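Local coordinates for protein superoxide dismutase 1 (Perkinsus marinus, PDB 2CW2) that probably disarms superoxide radicals inside the cell, converting them into hydrogen peroxide and oxygen with iron as its metal cofactor, at residues 43-46 against 47-51; 50-53 against 54-58; 61-64 against 65-68; 80-83 against 84-88; 92-95 against 96-100. All coordinates share one frame; numbering follows the deposited sequence.

All five contacts lie in the alpha-hairpin domain of this iron superoxide dismutase, and each joins side chains only three to five residues apart. Contact 1 is the turn that leads into helix 51-73; contacts 2 and 3 are successive parts of that helix, joined by backbone bonds, and both reach the second subunit. Contact 2 carries an iron ligand, whereas contact 3 places rings beside the metal site. Contact 4 is a surface contact opening helix 84-90, where a glutamine side chain accepts from the N-cap backbone N-H. Contact 5, the first turns of helix 93-110, touches both contact 3 and contact 4. Contacts 1, 2, 3 and 5 are partly buried, apolar or aromatic inside and polar outside.

Contact 1 (43-46 against 47-51); sequences NALE and PHMSA
L45 and M49 lie side by side in a chain reversal: a type I beta turn runs from N43 to E46, a cis peptide bond precedes P47, and the chain then reaches S50, the N-cap of helix 51-73. The two apolar side chains point the same way, with CB of L45 4.0 Å from CB of M49. Farther out, CD1 of L45 meets SD of M49. The methionine starts with CG opposite its own backbone nitrogen (chi1 -171°), which carries the thioether away from the turn; both residues also touch L54 of the helix, a buried setting that suits leucine and methionine. Their backbones are tied by a bond from M49 N to L45 O, 3.0 Å.

E46 works on the outer side. Its chain bends at chi2 (120°), bringing the carboxylate back to the helix entrance, where OE1 accepts from A51 N at 3.0 Å. The bond is nearly straight (166°), but the donor comes from above the carboxylate plane. An acidic group is apt here, since the start of a helix probably favours negative charge. P47 CD stands over the centre of one face of the H48 ring, whose ND1 is held by N207. Between the two limbs sits a water, which accepts from L45 N at 3.0 Å and lies 2.7 Å from M49 O.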
# COMPACT_ATOMS: atom_id res chain seq x y z
N ASN A 43 -15.69 8.66 -17.57
CA ASN A 43 -15.18 10.03 -17.50
C ASN A 43 -15.99 10.94 -16.57
O ASN A 43 -15.76 12.16 -16.49
CB ASN A 43 -15.00 10.64 -18.91
CG ASN A 43 -16.30 11.00 -19.57
OD1 ASN A 43 -17.37 10.90 -18.97
ND2 ASN A 43 -16.22 11.47 -20.83
N ALA A 44 -16.90 10.33 -15.81
CA ALA A 44 -17.93 11.07 -15.11
C ALA A 44 -17.41 11.85 -13.89
O ALA A 44 -18.06 12.81 -13.47
CB ALA A 44 -19.07 10.15 -14.71
N LEU A 45 -16.27 11.43 -13.35
CA LEU A 45 -15.66 12.04 -12.17
C LEU A 45 -14.51 13.00 -12.49
O LEU A 45 -13.83 13.52 -11.59
CB LEU A 45 -15.17 10.94 -11.20
CG LEU A 45 -16.20 9.88 -10.83
CD1 LEU A 45 -15.64 8.98 -9.73
CD2 LEU A 45 -17.51 10.53 -10.40
N GLU A 46 -14.28 13.26 -13.78
CA GLU A 46 -13.23 14.20 -14.17
C GLU A 46 -13.62 15.64 -13.81
O GLU A 46 -14.80 15.98 -13.85
CB GLU A 46 -12.93 14.08 -15.67
CG GLU A 46 -11.62 13.33 -15.96
CD GLU A 46 -11.84 12.07 -16.77
OE1 GLU A 46 -10.89 11.54 -17.41
OE2 GLU A 46 -12.98 11.59 -16.77
N PRO A 47 -12.65 16.48 -13.47
CA PRO A 47 -11.22 16.15 -13.51
C PRO A 47 -10.64 15.57 -12.21
O PRO A 47 -9.43 15.28 -12.14
CB PRO A 47 -10.58 17.52 -13.79
CG PRO A 47 -11.47 18.48 -13.04
CD PRO A 47 -12.88 17.88 -13.06
N HIS A 48 -11.49 15.39 -11.20
CA HIS A 48 -11.05 14.94 -9.89
C HIS A 48 -10.48 13.51 -9.90
O HIS A 48 -9.53 13.20 -9.19
CB HIS A 48 -12.22 15.05 -8.90
CG HIS A 48 -12.99 16.33 -9.05
ND1 HIS A 48 -12.42 17.55 -8.80
CD2 HIS A 48 -14.24 16.57 -9.50
CE1 HIS A 48 -13.31 18.50 -9.04
NE2 HIS A 48 -14.42 17.94 -9.48
N MET A 49 -11.08 12.64 -10.70
CA MET A 49 -10.61 11.27 -10.83
C MET A 49 -10.74 10.90 -12.30
O MET A 49 -11.81 11.10 -12.89
CB MET A 49 -11.46 10.30 -9.98
CG MET A 49 -10.91 8.87 -9.87
SD MET A 49 -11.88 7.85 -8.75
CE MET A 49 -11.57 8.69 -7.15
N SER A 50 -9.67 10.38 -12.89
CA SER A 50 -9.65 10.17 -14.33
C SER A 50 -10.39 8.91 -14.76
O SER A 50 -10.58 8.00 -13.96
CB SER A 50 -8.22 10.09 -14.86
OG SER A 50 -7.53 8.95 -14.38
N ALA A 51 -10.76 8.86 -16.04
CA ALA A 51 -11.26 7.62 -16.64
C ALA A 51 -10.23 6.49 -16.55
O ALA A 51 -10.59 5.32 -16.33
CB ALA A 51 -11.66 7.85 -18.11
O HOH W 1 -13.85 10.02 -14.29

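Contact 2 (50-53 against 54-58); sequences SAET and LTYHH. With FE (Fe (III) ion), chain C.
S50 opens helix 51-73 and meets L54 through its carbonyl, S50 O accepting from L54 N at 3.1 Å. As the N-cap it turns its hydroxyl onto the first turn, OG accepting from T53 N at 3.0 Å; a short polar side chain suits this place. A51 follows, and its carbonyl is gripped twice: T55 N and T55 OG1 each lie 2.9 Å from A51 O and approach from opposite faces of its plane. E52 stretches out with CG anti to the backbone N (chi1 -180°) and runs alongside Y56, so that E52 CG lies 3.8 Å from CD2 of the tyrosine, while E52 O sits at the edge of that ring, in its plane. The glutamate's OE2 makes a salt bridge to R198 of the second subunit. T53 bonds through its hydroxyl to D196, which also holds S50 OG, and T53 O takes the N-H of H57, whose NE2 binds iron at 2.0 Å.

H105 of helix 93-110, D187 at the end of strand 181-187 and H191 complete the protein ligands. This first stretch of helix 51-73 lies against helix 194-197, through I195, and faces helix 93-110 and the strand end across the metal.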
# COMPACT_ATOMS: atom_id res chain seq x y z
N SER A 50 -9.67 10.38 -12.89
CA SER A 50 -9.65 10.17 -14.33
C SER A 50 -10.39 8.91 -14.76
O SER A 50 -10.58 8.00 -13.96
CB SER A 50 -8.22 10.09 -14.86
OG SER A 50 -7.53 8.95 -14.38
N ALA A 51 -10.76 8.86 -16.04
CA ALA A 51 -11.26 7.62 -16.64
C ALA A 51 -10.23 6.49 -16.55
O ALA A 51 -10.59 5.32 -16.33
CB ALA A 51 -11.66 7.85 -18.11
N GLU A 52 -8.96 6.83 -16.71
CA GLU A 52 -7.93 5.80 -16.63
C GLU A 52 -7.90 5.19 -15.22
O GLU A 52 -7.80 3.96 -15.07
CB GLU A 52 -6.54 6.36 -17.02
CG GLU A 52 -5.48 5.29 -16.94
CD GLU A 52 -4.08 5.77 -17.28
OE1 GLU A 52 -3.92 6.93 -17.67
OE2 GLU A 52 -3.14 4.95 -17.16
N THR A 53 -8.03 6.04 -14.20
CA THR A 53 -8.11 5.55 -12.81
C THR A 53 -9.31 4.63 -12.59
O THR A 53 -9.18 3.52 -12.07
CB THR A 53 -8.12 6.71 -11.83
OG1 THR A 53 -6.79 7.24 -11.75
CG2 THR A 53 -8.41 6.23 -10.37
N LEU A 54 -10.49 5.08 -13.00
CA LEU A 54 -11.66 4.22 -12.85
C LEU A 54 -11.54 2.89 -13.58
O LEU A 54 -12.01 1.86 -13.08
CB LEU A 54 -12.91 4.97 -13.25
CG LEU A 54 -13.39 5.98 -12.21
CD1 LEU A 54 -14.62 6.75 -12.72
CD2 LEU A 54 -13.70 5.29 -10.88
N THR A 55 -10.90 2.89 -14.75
CA THR A 55 -10.73 1.67 -15.51
C THR A 55 -9.82 0.69 -14.78
O THR A 55 -10.18 -0.46 -14.57
CB THR A 55 -10.20 2.00 -16.91
OG1 THR A 55 -11.19 2.81 -17.55
CG2 THR A 55 -10.16 0.74 -17.79
N TYR A 56 -8.65 1.14 -14.36
CA TYR A 56 -7.74 0.24 -13.65
C TYR A 56 -8.28 -0.15 -12.27
O TYR A 56 -8.26 -1.32 -11.89
CB TYR A 56 -6.37 0.89 -13.50
CG TYR A 56 -5.51 0.72 -14.72
CD1 TYR A 56 -4.75 -0.43 -14.90
CD2 TYR A 56 -5.48 1.69 -15.73
CE1 TYR A 56 -3.97 -0.61 -16.01
CE2 TYR A 56 -4.70 1.52 -16.86
CZ TYR A 56 -3.94 0.35 -16.99
OH TYR A 56 -3.16 0.14 -18.11
N HIS A 57 -8.79 0.84 -11.55
CA HIS A 57 -9.20 0.59 -10.16
C HIS A 57 -10.39 -0.37 -10.12
O HIS A 57 -10.43 -1.32 -9.34
CB HIS A 57 -9.53 1.91 -9.40
CG HIS A 57 -9.45 1.79 -7.89
ND1 HIS A 57 -9.70 2.85 -7.04
CD2 HIS A 57 -9.14 0.73 -7.09
CE1 HIS A 57 -9.55 2.44 -5.78
NE2 HIS A 57 -9.22 1.16 -5.78
N HIS A 58 -11.38 -0.12 -10.97
CA HIS A 58 -12.54 -0.99 -11.00
C HIS A 58 -12.33 -2.25 -11.86
O HIS A 58 -12.52 -3.37 -11.38
CB HIS A 58 -13.77 -0.24 -11.50
CG HIS A 58 -15.01 -1.10 -11.55
ND1 HIS A 58 -15.34 -1.87 -12.64
CD2 HIS A 58 -15.98 -1.30 -10.63
CE1 HIS A 58 -16.49 -2.50 -12.40
NE2 HIS A 58 -16.90 -2.18 -11.19
FE FE C . -8.53 0.29 -4.17
O HOH W 2 -7.82 -0.62 -2.13

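Contact 3 (61-64 against 65-68); sequences HHQT and YVDT
Y65 presses its ring against the carbonyl of H61, CD2 lying 3.1 Å from H61 O, within helix 51-73, the first long helix of the alpha-hairpin domain. This is the close-packed flank. Y65 CG lies anti to the carbonyl carbon (chi1 -76°), a setting that keeps the ring back along its own helix while OH reaches Q101. H61 stacks its ring on that of the iron ligand H191 and bonds through NE2 to Y194 of the second subunit. H62 and V66 are buried, the imidazole meeting the ring of H105 and the branched valine touching V102 of helix 93-110. The rings thus flank the metal-site histidines; the valine sits farther along.

The outer flank is looser and polar. T64 is exposed, its hydroxyl turned back to K60 O, while T64 O accepts from T68 N at 2.9 Å. Q63 and D67, one turn apart, are polar and placed to pair with each other. The glutamine bends at chi2 (73°) so that its amide comes round to the carboxylate, the two planes 31° apart. NE2 of Q63 donates to OD2 of D67 at 3.0 Å, within its own amide plane but from above that of the carboxylate.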
# COMPACT_ATOMS: atom_id res chain seq x y z
N HIS A 61 -8.34 -3.93 -10.50
CA HIS A 61 -8.17 -4.25 -9.08
C HIS A 61 -9.43 -4.86 -8.50
O HIS A 61 -9.40 -5.98 -7.97
CB HIS A 61 -7.79 -3.00 -8.27
CG HIS A 61 -6.43 -2.47 -8.58
ND1 HIS A 61 -5.28 -2.98 -8.02
CD2 HIS A 61 -6.02 -1.47 -9.40
CE1 HIS A 61 -4.23 -2.33 -8.48
NE2 HIS A 61 -4.65 -1.39 -9.31
N HIS A 62 -10.54 -4.12 -8.58
CA HIS A 62 -11.81 -4.55 -8.01
C HIS A 62 -12.23 -5.89 -8.61
O HIS A 62 -12.50 -6.86 -7.89
CB HIS A 62 -12.90 -3.49 -8.28
CG HIS A 62 -14.14 -3.62 -7.43
ND1 HIS A 62 -15.22 -2.78 -7.59
CD2 HIS A 62 -14.47 -4.47 -6.43
CE1 HIS A 62 -16.16 -3.10 -6.71
NE2 HIS A 62 -15.74 -4.13 -6.00
N GLN A 63 -12.29 -5.95 -9.94
CA GLN A 63 -12.74 -7.17 -10.60
C GLN A 63 -11.87 -8.36 -10.25
O GLN A 63 -12.36 -9.49 -10.13
CB GLN A 63 -12.79 -6.98 -12.11
CG GLN A 63 -13.22 -8.25 -12.86
CD GLN A 63 -14.69 -8.54 -12.70
OE1 GLN A 63 -15.53 -7.70 -13.06
NE2 GLN A 63 -15.02 -9.72 -12.16
N THR A 64 -10.57 -8.13 -10.13
CA THR A 64 -9.65 -9.22 -9.82
C THR A 64 -9.86 -9.73 -8.41
O THR A 64 -9.72 -10.93 -8.16
CB THR A 64 -8.20 -8.77 -10.06
OG1 THR A 64 -8.01 -8.56 -11.45
CG2 THR A 64 -7.21 -9.90 -9.73
N TYR A 65 -10.18 -8.85 -7.48
CA TYR A 65 -10.46 -9.32 -6.13
C TYR A 65 -11.66 -10.27 -6.18
O TYR A 65 -11.68 -11.30 -5.48
CB TYR A 65 -10.80 -8.16 -5.18
CG TYR A 65 -9.63 -7.30 -4.69
CD1 TYR A 65 -8.54 -7.86 -4.03
CD2 TYR A 65 -9.64 -5.92 -4.87
CE1 TYR A 65 -7.48 -7.06 -3.56
CE2 TYR A 65 -8.59 -5.11 -4.42
CZ TYR A 65 -7.52 -5.69 -3.77
OH TYR A 65 -6.49 -4.87 -3.33
N VAL A 66 -12.67 -9.91 -6.95
CA VAL A 66 -13.85 -10.76 -7.08
C VAL A 66 -13.47 -12.09 -7.75
O VAL A 66 -13.88 -13.16 -7.29
CB VAL A 66 -15.00 -10.06 -7.87
CG1 VAL A 66 -16.09 -11.08 -8.29
CG2 VAL A 66 -15.64 -8.93 -7.05
N ASP A 67 -12.70 -12.04 -8.83
CA ASP A 67 -12.20 -13.26 -9.48
C ASP A 67 -11.49 -14.23 -8.53
O ASP A 67 -11.74 -15.46 -8.55
CB ASP A 67 -11.23 -12.91 -10.61
CG ASP A 67 -11.90 -12.16 -11.75
OD1 ASP A 67 -11.16 -11.56 -12.57
OD2 ASP A 67 -13.13 -12.10 -11.92
N THR A 68 -10.58 -13.68 -7.71
CA THR A 68 -9.80 -14.50 -6.77
C THR A 68 -10.68 -15.10 -5.69
O THR A 68 -10.54 -16.28 -5.36
CB THR A 68 -8.64 -13.70 -6.16
OG1 THR A 68 -7.90 -13.08 -7.21
CG2 THR A 68 -7.61 -14.65 -5.50

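Contact 4 (80-83 against 84-88); sequences ASKT and LEQII
Q86 reaches back across the start of helix 84-90 to T83, its OE1 accepting from T83 N at 2.9 Å. The bond is almost straight (172°), with the donor tilted modestly from the plane of the amide carbonyl. The glutamine can span the gap because its chain is extended beyond CG, which itself lies anti to the carbonyl carbon (chi1 -72°). On the way it passes K82, whose CA lies 3.4 Å from OE1. The main chain adds a second link, I87 N donating to T83 O at 3.0 Å.

Beside these bonds stands an apolar touch: CB of K82 is 3.6 Å from CG1 of I87. The base of the lysine makes this touch; the chain beyond runs past Q86 and leads away, its NZ in a long, weak ion pair with E91. This division suits lysine, whose CB can pack on isoleucine while the ammonium leads away. T83 sets its methyl, not its hydroxyl, toward the helix (chi1 -71°), and CG2 runs alongside E85 in a tight approach to its OE1.

Farther out, I87 rests on A99 and F33, and L84 on V102 and L69, so the inner side of the helix is seated between helices 93-110 and 51-73. Before the turn, S81 OG is bonded to T78 O.

T83 occupies the N-cap, but its side chain makes no capping bond. The glutamine at the third helical position supplies one half of a capping box, and the K82–I87 touch outside it resembles a hydrophobic staple.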
# COMPACT_ATOMS: atom_id res chain seq x y z
N ALA A 80 -18.34 -19.95 -0.20
CA ALA A 80 -19.45 -19.68 -1.10
C ALA A 80 -20.78 -19.41 -0.39
O ALA A 80 -21.63 -18.71 -0.92
CB ALA A 80 -19.59 -20.81 -2.10
N SER A 81 -20.97 -19.97 0.81
CA SER A 81 -22.25 -19.82 1.50
C SER A 81 -22.41 -18.49 2.23
O SER A 81 -23.52 -18.12 2.61
CB SER A 81 -22.51 -20.99 2.45
OG SER A 81 -21.70 -20.92 3.62
N LYS A 82 -21.31 -17.75 2.38
CA LYS A 82 -21.31 -16.53 3.19
C LYS A 82 -21.36 -15.25 2.37
O LYS A 82 -20.75 -15.13 1.31
CB LYS A 82 -20.08 -16.49 4.10
CG LYS A 82 -20.01 -17.63 5.11
CD LYS A 82 -19.01 -17.33 6.20
CE LYS A 82 -19.12 -18.34 7.35
NZ LYS A 82 -17.95 -18.23 8.30
N THR A 83 -22.07 -14.27 2.93
CA THR A 83 -22.16 -12.94 2.34
C THR A 83 -20.80 -12.32 2.58
O THR A 83 -20.05 -12.77 3.46
CB THR A 83 -23.26 -12.15 3.07
OG1 THR A 83 -24.55 -12.69 2.69
CG2 THR A 83 -23.34 -10.77 2.54
N LEU A 84 -20.47 -11.32 1.78
CA LEU A 84 -19.22 -10.58 1.98
C LEU A 84 -19.10 -10.15 3.44
O LEU A 84 -18.05 -10.29 4.05
CB LEU A 84 -19.26 -9.34 1.11
CG LEU A 84 -18.47 -9.27 -0.20
CD1 LEU A 84 -18.04 -10.59 -0.84
CD2 LEU A 84 -19.13 -8.30 -1.18
N GLU A 85 -20.19 -9.60 3.97
CA GLU A 85 -20.24 -9.12 5.36
C GLU A 85 -19.96 -10.23 6.36
O GLU A 85 -19.32 -10.00 7.39
CB GLU A 85 -21.62 -8.52 5.65
CG GLU A 85 -21.78 -7.08 5.20
CD GLU A 85 -22.76 -6.94 4.06
OE1 GLU A 85 -22.86 -7.91 3.26
OE2 GLU A 85 -23.43 -5.89 3.96
N GLN A 86 -20.46 -11.43 6.09
CA GLN A 86 -20.19 -12.54 7.01
C GLN A 86 -18.72 -12.96 6.95
O GLN A 86 -18.13 -13.36 7.97
CB GLN A 86 -21.10 -13.74 6.72
CG GLN A 86 -22.54 -13.50 7.15
CD GLN A 86 -23.50 -14.52 6.60
OE1 GLN A 86 -23.33 -15.00 5.47
NE2 GLN A 86 -24.52 -14.87 7.39
N ILE A 87 -18.13 -12.89 5.77
CA ILE A 87 -16.71 -13.21 5.64
C ILE A 87 -15.86 -12.13 6.34
O ILE A 87 -14.84 -12.42 6.99
CB ILE A 87 -16.30 -13.35 4.14
CG1 ILE A 87 -17.14 -14.45 3.45
CG2 ILE A 87 -14.81 -13.59 4.02
CD1 ILE A 87 -16.95 -14.51 1.90
N ILE A 88 -16.28 -10.89 6.19
CA ILE A 88 -15.62 -9.80 6.88
C ILE A 88 -15.64 -10.05 8.40
O ILE A 88 -14.66 -9.81 9.10
CB ILE A 88 -16.27 -8.45 6.49
CG1 ILE A 88 -15.89 -8.10 5.04
CG2 ILE A 88 -15.81 -7.36 7.43
CD1 ILE A 88 -16.79 -7.04 4.35

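Contact 5 (92-95 against 96-100); sequences TGKP and FNQAA
N97 folds back over G93, one helical turn earlier, at the start of helix 93-110. Its CB lies 3.5 Å from K94 O and nearly as close to G93 O. CG, set anti to the carbonyl carbon (chi1 -72°), comes nearer still to the glycine, 3.4 Å from G93 O. At the tip the amide divides: N97 ND2 stays 3.5 Å from G93 O, whereas OD1 lies at the edge of the F96 ring, in its plane. The flat amide therefore sits between the glycine peptide and an aromatic rim, and beyond it N97 packs on F150 of the second subunit. A short polar residue fits here, where a helix flank turns toward another subunit.

G93 has a positive phi (57°), which a residue without a side chain adopts readily. P95 suits the first turn, where its missing N-H is not needed, and its ring holds phi near the helical value. Three main-chain bonds then close the turn: N97 N to G93 O, Q98 N to K94 O at 2.8 Å, and A99 N to P95 O. F96 carries A100 CB over one face, 4.0 Å above the plane. The small A99 leaves I87 of helix 84-90 room to approach.

Q98 packs on T68, L69 and I72 of helix 51-73, but its NE2 is buried without a partner in the model, and its close approach to K94 is doubtful. Cohesion here thus rests on main-chain bonds and van der Waals fit rather than on side-chain polarity.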
# COMPACT_ATOMS: atom_id res chain seq x y z
N THR A 92 -10.47 -15.13 7.97
CA THR A 92 -9.12 -14.69 8.32
C THR A 92 -8.26 -14.82 7.07
O THR A 92 -8.64 -15.51 6.12
CB THR A 92 -8.49 -15.57 9.41
OG1 THR A 92 -8.41 -16.93 8.95
CG2 THR A 92 -9.36 -15.64 10.65
N GLY A 93 -7.11 -14.15 7.09
CA GLY A 93 -6.17 -14.21 6.00
C GLY A 93 -6.70 -13.79 4.63
O GLY A 93 -7.48 -12.83 4.50
N LYS A 94 -6.27 -14.51 3.61
CA LYS A 94 -6.58 -14.13 2.22
C LYS A 94 -8.09 -13.97 1.93
O LYS A 94 -8.51 -12.95 1.39
CB LYS A 94 -5.90 -15.10 1.25
CG LYS A 94 -5.95 -14.69 -0.20
CD LYS A 94 -4.88 -15.45 -1.03
CE LYS A 94 -5.27 -15.49 -2.51
NZ LYS A 94 -4.11 -15.91 -3.37
N PRO A 95 -8.91 -14.96 2.28
CA PRO A 95 -10.37 -14.86 2.06
C PRO A 95 -10.97 -13.61 2.73
O PRO A 95 -11.79 -12.93 2.11
CB PRO A 95 -10.93 -16.12 2.73
CG PRO A 95 -9.80 -17.07 2.81
CD PRO A 95 -8.53 -16.25 2.86
N PHE A 96 -10.55 -13.31 3.96
CA PHE A 96 -11.00 -12.08 4.58
C PHE A 96 -10.56 -10.89 3.74
O PHE A 96 -11.36 -9.97 3.49
CB PHE A 96 -10.42 -11.91 5.99
CG PHE A 96 -10.56 -10.51 6.49
CD1 PHE A 96 -11.73 -10.10 7.10
CD2 PHE A 96 -9.56 -9.57 6.26
CE1 PHE A 96 -11.89 -8.79 7.53
CE2 PHE A 96 -9.71 -8.26 6.69
CZ PHE A 96 -10.89 -7.87 7.31
N ASN A 97 -9.29 -10.88 3.35
CA ASN A 97 -8.74 -9.71 2.66
C ASN A 97 -9.49 -9.49 1.35
O ASN A 97 -9.78 -8.35 0.96
CB ASN A 97 -7.23 -9.87 2.39
CG ASN A 97 -6.38 -9.74 3.65
OD1 ASN A 97 -6.78 -9.10 4.63
ND2 ASN A 97 -5.18 -10.33 3.61
N GLN A 98 -9.83 -10.59 0.68
CA GLN A 98 -10.48 -10.46 -0.61
C GLN A 98 -11.92 -10.00 -0.46
O GLN A 98 -12.36 -9.09 -1.17
CB GLN A 98 -10.46 -11.78 -1.36
CG GLN A 98 -9.08 -12.30 -1.58
CD GLN A 98 -9.12 -13.67 -2.14
OE1 GLN A 98 -10.17 -14.11 -2.57
NE2 GLN A 98 -8.00 -14.36 -2.14
N ALA A 99 -12.67 -10.65 0.42
CA ALA A 99 -14.07 -10.26 0.62
C ALA A 99 -14.18 -8.81 1.08
O ALA A 99 -15.03 -8.03 0.59
CB ALA A 99 -14.73 -11.19 1.61
N ALA A 100 -13.32 -8.44 2.03
CA ALA A 100 -13.25 -7.07 2.54
C ALA A 100 -12.98 -6.09 1.41
O ALA A 100 -13.71 -5.10 1.24
CB ALA A 100 -12.18 -6.96 3.64